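Local coordinates for protein probable adenylyl-sulfate kinase (Aeropyrum pernix, PDB 2YVU) that probably phosphorylates adenosine 5'-phosphosulfate with ATP, the step that yields 3'-phosphoadenylyl sulfate, the activated form of sulfate, at residues A[8-20]-A[82-94]. Numbering follows the deposited sequence.
Sequences KCIEKGIVVWLTG and ARNGVIVICSFVS
The Trp17 indole has Ser94 OG at its edge, in the ring plane, while Cys90 CB and Phe92 CD1 approach it obliquely; Cys90 CB in turn lies at the edge of the Phe92 ring. Trp17 and Cys90 share one side of adjacent parallel strands 14-19 and 87-91 in the 2-3-1-4-5 sheet of a P-loop kinase, and Phe92 and Ser94 follow just beyond the second strand. The Trp17 and Phe92 planes are only 22° apart but offset, with little face shared, CH2 of Trp17 lying 3.8 Å from CD1 of Phe92. CG of Trp17 stands opposite the backbone N (chi1 -168°), which carries CE3 to 3.4 Å from Cys90 CB; Cys90 SG sits 4.6 Å from the centroid of the six-membered ring of Trp17. Helices 64-82 and 97-109 also pack on the indole. A leucine in place of Trp17 would probably leave Ser94 OG without its indole N-H partner and open a gap beside Cys90 and Phe92. The opposite side carries Val16, Leu18 and Ile89, the last two against helix 26-39, which follows the probable ATP-binding P-loop beginning at Gly20. Between the strands, the hydrogen bond from Cys90 N to Val16 O is nearly straight (176° at the hydrogen). At the other end, Gly85 N bonds back to Ala82 O in the Schellman motif ending helix 64-82, and Gly13 N gives that oxygen a second bond. Past strand 87-91, OG of Ser94, probably the phosphoserine site, accepts from NE1 of Trp17 at 3.2 Å.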
# COMPACT_ATOMS: atom_id res chain seq x y z
N LYS A 8 8.55 -1.77 20.08
CA LYS A 8 8.35 -3.25 20.16
C LYS A 8 8.65 -3.91 18.82
O LYS A 8 8.64 -3.26 17.77
CB LYS A 8 6.92 -3.58 20.59
CG LYS A 8 6.64 -5.06 20.70
CD LYS A 8 5.29 -5.32 21.34
CE LYS A 8 5.21 -4.73 22.75
NZ LYS A 8 3.96 -5.12 23.46
N CYS A 9 8.89 -5.22 18.84
CA CYS A 9 9.23 -5.95 17.63
C CYS A 9 8.66 -7.36 17.55
O CYS A 9 9.06 -8.24 18.31
CB CYS A 9 10.75 -6.03 17.48
SG CYS A 9 11.27 -5.73 15.78
N ILE A 10 7.73 -7.58 16.62
CA ILE A 10 7.14 -8.90 16.43
C ILE A 10 7.42 -9.36 14.99
O ILE A 10 7.45 -8.54 14.07
CB ILE A 10 5.61 -8.90 16.70
CG1 ILE A 10 4.89 -7.91 15.79
CG2 ILE A 10 5.34 -8.48 18.15
CD1 ILE A 10 3.37 -7.88 15.98
N GLU A 11 7.63 -10.65 14.79
CA GLU A 11 7.94 -11.16 13.46
C GLU A 11 6.82 -10.91 12.45
O GLU A 11 7.06 -10.36 11.38
CB GLU A 11 8.26 -12.66 13.51
CG GLU A 11 8.79 -13.24 12.21
CD GLU A 11 9.38 -14.63 12.38
OE1 GLU A 11 8.61 -15.59 12.64
OE2 GLU A 11 10.62 -14.77 12.27
N LYS A 12 5.60 -11.31 12.78
CA LYS A 12 4.48 -11.11 11.85
C LYS A 12 3.29 -10.44 12.52
O LYS A 12 2.96 -10.73 13.68
CB LYS A 12 4.05 -12.44 11.24
CG LYS A 12 5.14 -13.17 10.48
CD LYS A 12 5.60 -12.41 9.24
CE LYS A 12 6.84 -13.07 8.60
NZ LYS A 12 7.42 -12.30 7.46
N GLY A 13 2.65 -9.52 11.79
CA GLY A 13 1.51 -8.83 12.35
C GLY A 13 0.24 -9.56 11.98
O GLY A 13 0.28 -10.76 11.70
N ILE A 14 -0.88 -8.85 11.97
CA ILE A 14 -2.17 -9.45 11.63
C ILE A 14 -2.99 -8.40 10.90
O ILE A 14 -2.62 -7.23 10.88
CB ILE A 14 -2.99 -9.85 12.89
CG1 ILE A 14 -3.25 -8.61 13.75
CG2 ILE A 14 -2.24 -10.92 13.70
CD1 ILE A 14 -4.13 -8.89 14.97
N VAL A 15 -4.09 -8.81 10.29
CA VAL A 15 -4.98 -7.89 9.59
C VAL A 15 -6.35 -7.99 10.25
O VAL A 15 -6.96 -9.06 10.28
CB VAL A 15 -5.14 -8.25 8.06
CG1 VAL A 15 -6.12 -7.23 7.37
CG2 VAL A 15 -3.81 -8.20 7.38
N VAL A 16 -6.79 -6.89 10.85
CA VAL A 16 -8.09 -6.85 11.48
C VAL A 16 -8.95 -6.12 10.46
O VAL A 16 -8.71 -4.94 10.17
CB VAL A 16 -8.05 -6.06 12.81
CG1 VAL A 16 -9.44 -6.04 13.42
CG2 VAL A 16 -7.03 -6.66 13.74
N TRP A 17 -9.95 -6.82 9.93
CA TRP A 17 -10.83 -6.27 8.91
C TRP A 17 -12.23 -5.94 9.43
O TRP A 17 -13.07 -6.84 9.62
CB TRP A 17 -10.93 -7.26 7.75
CG TRP A 17 -11.59 -6.69 6.52
CD1 TRP A 17 -12.93 -6.64 6.25
CD2 TRP A 17 -10.94 -5.99 5.46
NE1 TRP A 17 -13.16 -5.94 5.08
CE2 TRP A 17 -11.95 -5.52 4.58
CE3 TRP A 17 -9.60 -5.70 5.16
CZ2 TRP A 17 -11.67 -4.77 3.45
CZ3 TRP A 17 -9.32 -4.96 4.03
CH2 TRP A 17 -10.35 -4.50 3.19
N LEU A 18 -12.51 -4.65 9.65
CA LEU A 18 -13.83 -4.32 10.16
C LEU A 18 -14.81 -4.19 9.00
O LEU A 18 -14.59 -3.43 8.06
CB LEU A 18 -13.78 -3.02 10.96
CG LEU A 18 -12.72 -2.93 12.06
CD1 LEU A 18 -12.53 -1.48 12.46
CD2 LEU A 18 -13.11 -3.76 13.25
N THR A 19 -15.91 -4.94 9.06
CA THR A 19 -16.90 -4.84 8.00
C THR A 19 -18.25 -4.51 8.62
O THR A 19 -18.62 -5.03 9.69
CB THR A 19 -16.98 -6.16 7.17
OG1 THR A 19 -18.03 -6.06 6.20
CG2 THR A 19 -17.26 -7.35 8.07
N GLY A 20 -18.98 -3.62 7.96
CA GLY A 20 -20.27 -3.20 8.45
C GLY A 20 -20.78 -2.04 7.62
O GLY A 20 -20.07 -1.53 6.77
N ALA A 82 1.74 -6.32 7.17
CA ALA A 82 1.65 -7.37 8.16
C ALA A 82 2.82 -8.35 8.13
O ALA A 82 3.26 -8.81 9.19
CB ALA A 82 0.31 -8.11 8.02
N ARG A 83 3.32 -8.69 6.95
CA ARG A 83 4.45 -9.60 6.90
C ARG A 83 5.69 -8.91 7.43
O ARG A 83 6.73 -9.55 7.61
CB ARG A 83 4.69 -10.15 5.48
CG ARG A 83 5.30 -9.21 4.45
CD ARG A 83 5.17 -9.89 3.09
NE ARG A 83 5.88 -9.23 1.99
CZ ARG A 83 5.70 -9.57 0.72
NH1 ARG A 83 4.83 -10.53 0.42
NH2 ARG A 83 6.39 -8.97 -0.25
N ASN A 84 5.60 -7.60 7.69
CA ASN A 84 6.75 -6.90 8.25
C ASN A 84 6.52 -6.50 9.69
O ASN A 84 7.08 -5.51 10.15
CB ASN A 84 7.13 -5.68 7.40
CG ASN A 84 7.82 -6.08 6.10
OD1 ASN A 84 9.00 -6.45 6.11
ND2 ASN A 84 7.10 -6.05 5.00
N GLY A 85 5.67 -7.25 10.38
CA GLY A 85 5.42 -7.01 11.80
C GLY A 85 4.37 -6.01 12.22
O GLY A 85 4.21 -5.75 13.40
N VAL A 86 3.61 -5.47 11.27
CA VAL A 86 2.60 -4.49 11.58
C VAL A 86 1.20 -5.04 11.80
O VAL A 86 0.75 -5.94 11.10
CB VAL A 86 2.52 -3.46 10.43
CG1 VAL A 86 1.50 -2.39 10.77
CG2 VAL A 86 3.90 -2.87 10.15
N ILE A 87 0.50 -4.48 12.78
CA ILE A 87 -0.88 -4.84 13.06
C ILE A 87 -1.68 -3.90 12.16
O ILE A 87 -1.67 -2.68 12.37
CB ILE A 87 -1.24 -4.60 14.54
CG1 ILE A 87 -0.46 -5.60 15.43
CG2 ILE A 87 -2.76 -4.76 14.74
CD1 ILE A 87 -0.67 -5.39 16.95
N VAL A 88 -2.36 -4.45 11.16
CA VAL A 88 -3.10 -3.62 10.23
C VAL A 88 -4.58 -3.64 10.51
O VAL A 88 -5.22 -4.69 10.39
CB VAL A 88 -2.90 -4.08 8.80
CG1 VAL A 88 -3.46 -3.02 7.80
CG2 VAL A 88 -1.42 -4.36 8.58
N ILE A 89 -5.12 -2.51 10.92
CA ILE A 89 -6.55 -2.43 11.22
C ILE A 89 -7.24 -1.77 10.03
O ILE A 89 -6.95 -0.62 9.67
CB ILE A 89 -6.79 -1.65 12.53
CG1 ILE A 89 -6.04 -2.35 13.68
CG2 ILE A 89 -8.28 -1.60 12.85
CD1 ILE A 89 -5.81 -1.45 14.90
N CYS A 90 -8.15 -2.52 9.40
CA CYS A 90 -8.84 -2.01 8.22
C CYS A 90 -10.32 -1.72 8.42
O CYS A 90 -11.05 -2.51 9.01
CB CYS A 90 -8.70 -3.01 7.06
SG CYS A 90 -7.05 -3.32 6.52
N SER A 91 -10.77 -0.58 7.89
CA SER A 91 -12.16 -0.18 7.97
C SER A 91 -12.60 0.29 6.60
O SER A 91 -12.34 1.43 6.20
CB SER A 91 -12.36 0.97 8.96
OG SER A 91 -13.72 1.33 8.94
N PHE A 92 -13.27 -0.59 5.87
CA PHE A 92 -13.69 -0.23 4.53
C PHE A 92 -15.12 -0.58 4.20
O PHE A 92 -15.78 -1.30 4.94
CB PHE A 92 -12.78 -0.92 3.50
CG PHE A 92 -11.41 -0.35 3.44
CD1 PHE A 92 -10.39 -0.89 4.22
CD2 PHE A 92 -11.15 0.76 2.64
CE1 PHE A 92 -9.11 -0.32 4.20
CE2 PHE A 92 -9.87 1.33 2.62
CZ PHE A 92 -8.85 0.79 3.40
N VAL A 93 -15.59 -0.03 3.09
CA VAL A 93 -16.93 -0.32 2.60
C VAL A 93 -16.72 -1.55 1.71
O VAL A 93 -16.17 -1.46 0.60
CB VAL A 93 -17.50 0.87 1.79
CG1 VAL A 93 -16.54 1.26 0.70
CG2 VAL A 93 -18.85 0.51 1.20
N SER A 94 -17.12 -2.71 2.24
CA SER A 94 -16.97 -3.97 1.53
C SER A 94 -18.20 -4.83 1.86
O SER A 94 -18.10 -5.84 2.55
CB SER A 94 -15.67 -4.64 1.99
OG SER A 94 -15.57 -4.65 3.42
O HOH W 1 6.74 -5.36 14.72
O HOH W 2 -18.19 -3.47 4.81